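Local structure of transcriptional regulator, GntR family (Ralstonia eutropha, 3IHU) at residues Q38-T43 with A77-L82. The protein probably binds DNA as a transcriptional regulator, pairing a winged helix-turn-helix domain of the GntR family with a helical FCD domain. Sequence-based numbering, arbitrary orientation.
Sequences QRLVET and AVIRRL
V78 CG1 is anti to the backbone N (chi1 176°), which leaves CG2, beside that N and anti to the carbonyl carbon, to meet R39; in R39 the chain bends at chi2 (-104°), putting CD near V78 CG2, and the guanidinium beyond it lies over the methyl. V78 CG2 lies over one face of the group, offset toward its rim, and R39 CZ is 3.6 Å from V78 CG2. The methyl also touches R39 CD and NE, while R39 NH1 reaches Q72 in a weak hydrogen bond. Beneath this exposed arginine the backbones form a short antiparallel pairing, with R39 and V78 as its non-hydrogen-bonded pair. L40 and A77 are the hydrogen-bonded pair: L40 N donates to A77 O at 2.8 Å, and A77 N returns a longer bond to L40 O at 3.2 Å. Beyond R39, I79 N donates to Q38 O at 2.8 Å, and V78 CA adds a CH···O contact to that oxygen. L40 and A77, both buried, share a face of the sheet; L40 CD1 packs 3.9 Å from I79 CG1. Q38 runs side by side with I79, its CB 4.1 Å from I79 CD1, and its OE1 accepts a hydrogen bond from V35 N. The pairing belongs to the small three-stranded sheet of the winged helix-turn-helix domain, in which strand 77-79 is central, between 39-40 and 69-71. A77 rests on L60 of helix 53-65 and I79 touches I168 of helix 167-172, while strand 39-40 leads through V41, the N-cap residue, into helix 42-49.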
loop_
_atom_site.group_PDB
_atom_site.type_symbol
_atom_site.label_atom_id
_atom_site.label_comp_id
_atom_site.label_asym_id
_atom_site.label_seq_id
_atom_site.Cartn_x
_atom_site.Cartn_y
_atom_site.Cartn_z
ATOM N N GLN A 38 4.634 16.801 -5.956
ATOM C CA GLN A 38 5.951 17.256 -5.555
ATOM C C GLN A 38 6.993 17.064 -6.678
ATOM O O GLN A 38 6.998 16.024 -7.379
ATOM C CB GLN A 38 6.398 16.493 -4.335
ATOM C CG GLN A 38 7.609 17.043 -3.744
ATOM C CD GLN A 38 7.947 16.355 -2.416
ATOM O OE1 GLN A 38 7.184 15.520 -1.930
ATOM N NE2 GLN A 38 9.108 16.665 -1.868
ATOM N N ARG A 39 7.821 18.084 -6.832
ATOM C CA ARG A 39 8.965 18.059 -7.724
ATOM C C ARG A 39 10.148 17.404 -7.084
ATOM O O ARG A 39 10.571 17.851 -6.029
ATOM C CB ARG A 39 9.411 19.465 -8.003
ATOM C CG ARG A 39 8.581 20.092 -8.999
ATOM C CD ARG A 39 9.260 20.181 -10.366
ATOM N NE ARG A 39 8.204 20.695 -11.223
ATOM C CZ ARG A 39 8.106 20.515 -12.529
ATOM N NH1 ARG A 39 9.043 19.851 -13.220
ATOM N NH2 ARG A 39 7.036 21.016 -13.134
ATOM N N LEU A 40 10.651 16.330 -7.670
ATOM C CA LEU A 40 11.806 15.656 -7.121
ATOM C C LEU A 40 13.038 16.009 -7.906
ATOM O O LEU A 40 13.033 15.968 -9.126
ATOM C CB LEU A 40 11.594 14.160 -7.120
ATOM C CG LEU A 40 10.363 13.673 -6.396
ATOM C CD1 LEU A 40 10.167 12.155 -6.613
ATOM C CD2 LEU A 40 10.449 14.082 -4.925
ATOM N N VAL A 41 14.096 16.378 -7.195
ATOM C CA VAL A 41 15.352 16.758 -7.767
ATOM C C VAL A 41 16.365 15.615 -7.492
ATOM O O VAL A 41 16.548 15.223 -6.327
ATOM C CB VAL A 41 15.836 18.103 -7.128
ATOM C CG1 VAL A 41 17.180 18.426 -7.594
ATOM C CG2 VAL A 41 14.858 19.267 -7.500
ATOM N N GLU A 42 17.020 15.097 -8.544
ATOM C CA GLU A 42 18.028 14.017 -8.402
ATOM C C GLU A 42 19.001 14.244 -7.213
ATOM O O GLU A 42 19.161 13.377 -6.381
ATOM C CB GLU A 42 18.817 13.811 -9.719
ATOM C CG GLU A 42 19.995 12.825 -9.643
ATOM C CD GLU A 42 20.550 12.405 -11.025
ATOM O OE1 GLU A 42 21.606 12.956 -11.395
ATOM O OE2 GLU A 42 19.923 11.536 -11.718
ATOM N N THR A 43 19.618 15.415 -7.122
ATOM C CA THR A 43 20.588 15.656 -6.077
ATOM C C THR A 43 19.965 15.684 -4.662
ATOM O O THR A 43 20.622 15.316 -3.688
ATOM C CB THR A 43 21.339 16.979 -6.302
ATOM O OG1 THR A 43 20.374 18.020 -6.409
ATOM C CG2 THR A 43 22.224 16.948 -7.555
ATOM N N ALA A 77 11.740 14.569 -11.675
ATOM C CA ALA A 77 10.466 13.849 -11.716
ATOM C C ALA A 77 9.416 14.629 -10.939
ATOM O O ALA A 77 9.759 15.506 -10.145
ATOM C CB ALA A 77 10.625 12.449 -11.146
ATOM N N VAL A 78 8.143 14.328 -11.175
ATOM C CA VAL A 78 7.064 14.969 -10.430
ATOM C C VAL A 78 6.200 13.835 -9.929
ATOM O O VAL A 78 5.908 12.912 -10.648
ATOM C CB VAL A 78 6.293 16.073 -11.290
ATOM C CG1 VAL A 78 5.115 16.660 -10.536
ATOM C CG2 VAL A 78 7.225 17.198 -11.599
ATOM N N ILE A 79 5.854 13.841 -8.652
ATOM C CA ILE A 79 4.953 12.846 -8.163
ATOM C C ILE A 79 3.560 13.138 -8.799
ATOM O O ILE A 79 3.111 14.280 -8.856
ATOM C CB ILE A 79 4.912 12.806 -6.589
ATOM C CG1 ILE A 79 6.323 12.551 -6.046
ATOM C CG2 ILE A 79 3.918 11.758 -6.089
ATOM C CD1 ILE A 79 6.394 12.368 -4.501
ATOM N N ARG A 80 2.924 12.108 -9.297
ATOM C CA ARG A 80 1.627 12.282 -9.982
ATOM C C ARG A 80 0.512 12.682 -8.996
ATOM O O ARG A 80 0.579 12.367 -7.812
ATOM C CB ARG A 80 1.252 10.993 -10.733
ATOM C CG ARG A 80 2.132 10.787 -11.973
ATOM C CD ARG A 80 1.620 9.641 -12.893
ATOM N NE ARG A 80 0.359 10.002 -13.521
ATOM C CZ ARG A 80 -0.745 9.265 -13.486
ATOM N NH1 ARG A 80 -0.754 8.067 -12.890
ATOM N NH2 ARG A 80 -1.843 9.709 -14.081
ATOM N N ARG A 81 -0.472 13.416 -9.500
ATOM C CA ARG A 81 -1.780 13.551 -8.873
ATOM C C ARG A 81 -2.750 12.929 -9.815
ATOM O O ARG A 81 -2.629 13.147 -11.006
ATOM C CB ARG A 81 -2.214 15.017 -8.770
ATOM C CG ARG A 81 -1.517 15.854 -7.756
ATOM C CD ARG A 81 -2.311 17.192 -7.620
ATOM N NE ARG A 81 -1.686 18.111 -6.651
ATOM C CZ ARG A 81 -0.807 19.067 -6.953
ATOM N NH1 ARG A 81 -0.423 19.280 -8.205
ATOM N NH2 ARG A 81 -0.305 19.832 -5.996
ATOM N N LEU A 82 -3.763 12.244 -9.307
ATOM C CA LEU A 82 -4.732 11.573 -10.141
ATOM C C LEU A 82 -6.009 12.370 -10.261
ATOM O O LEU A 82 -6.501 12.936 -9.312
ATOM C CB LEU A 82 -5.054 10.189 -9.548
ATOM C CG LEU A 82 -3.815 9.293 -9.267
ATOM C CD1 LEU A 82 -4.220 7.910 -8.760
ATOM C CD2 LEU A 82 -2.973 9.129 -10.493
#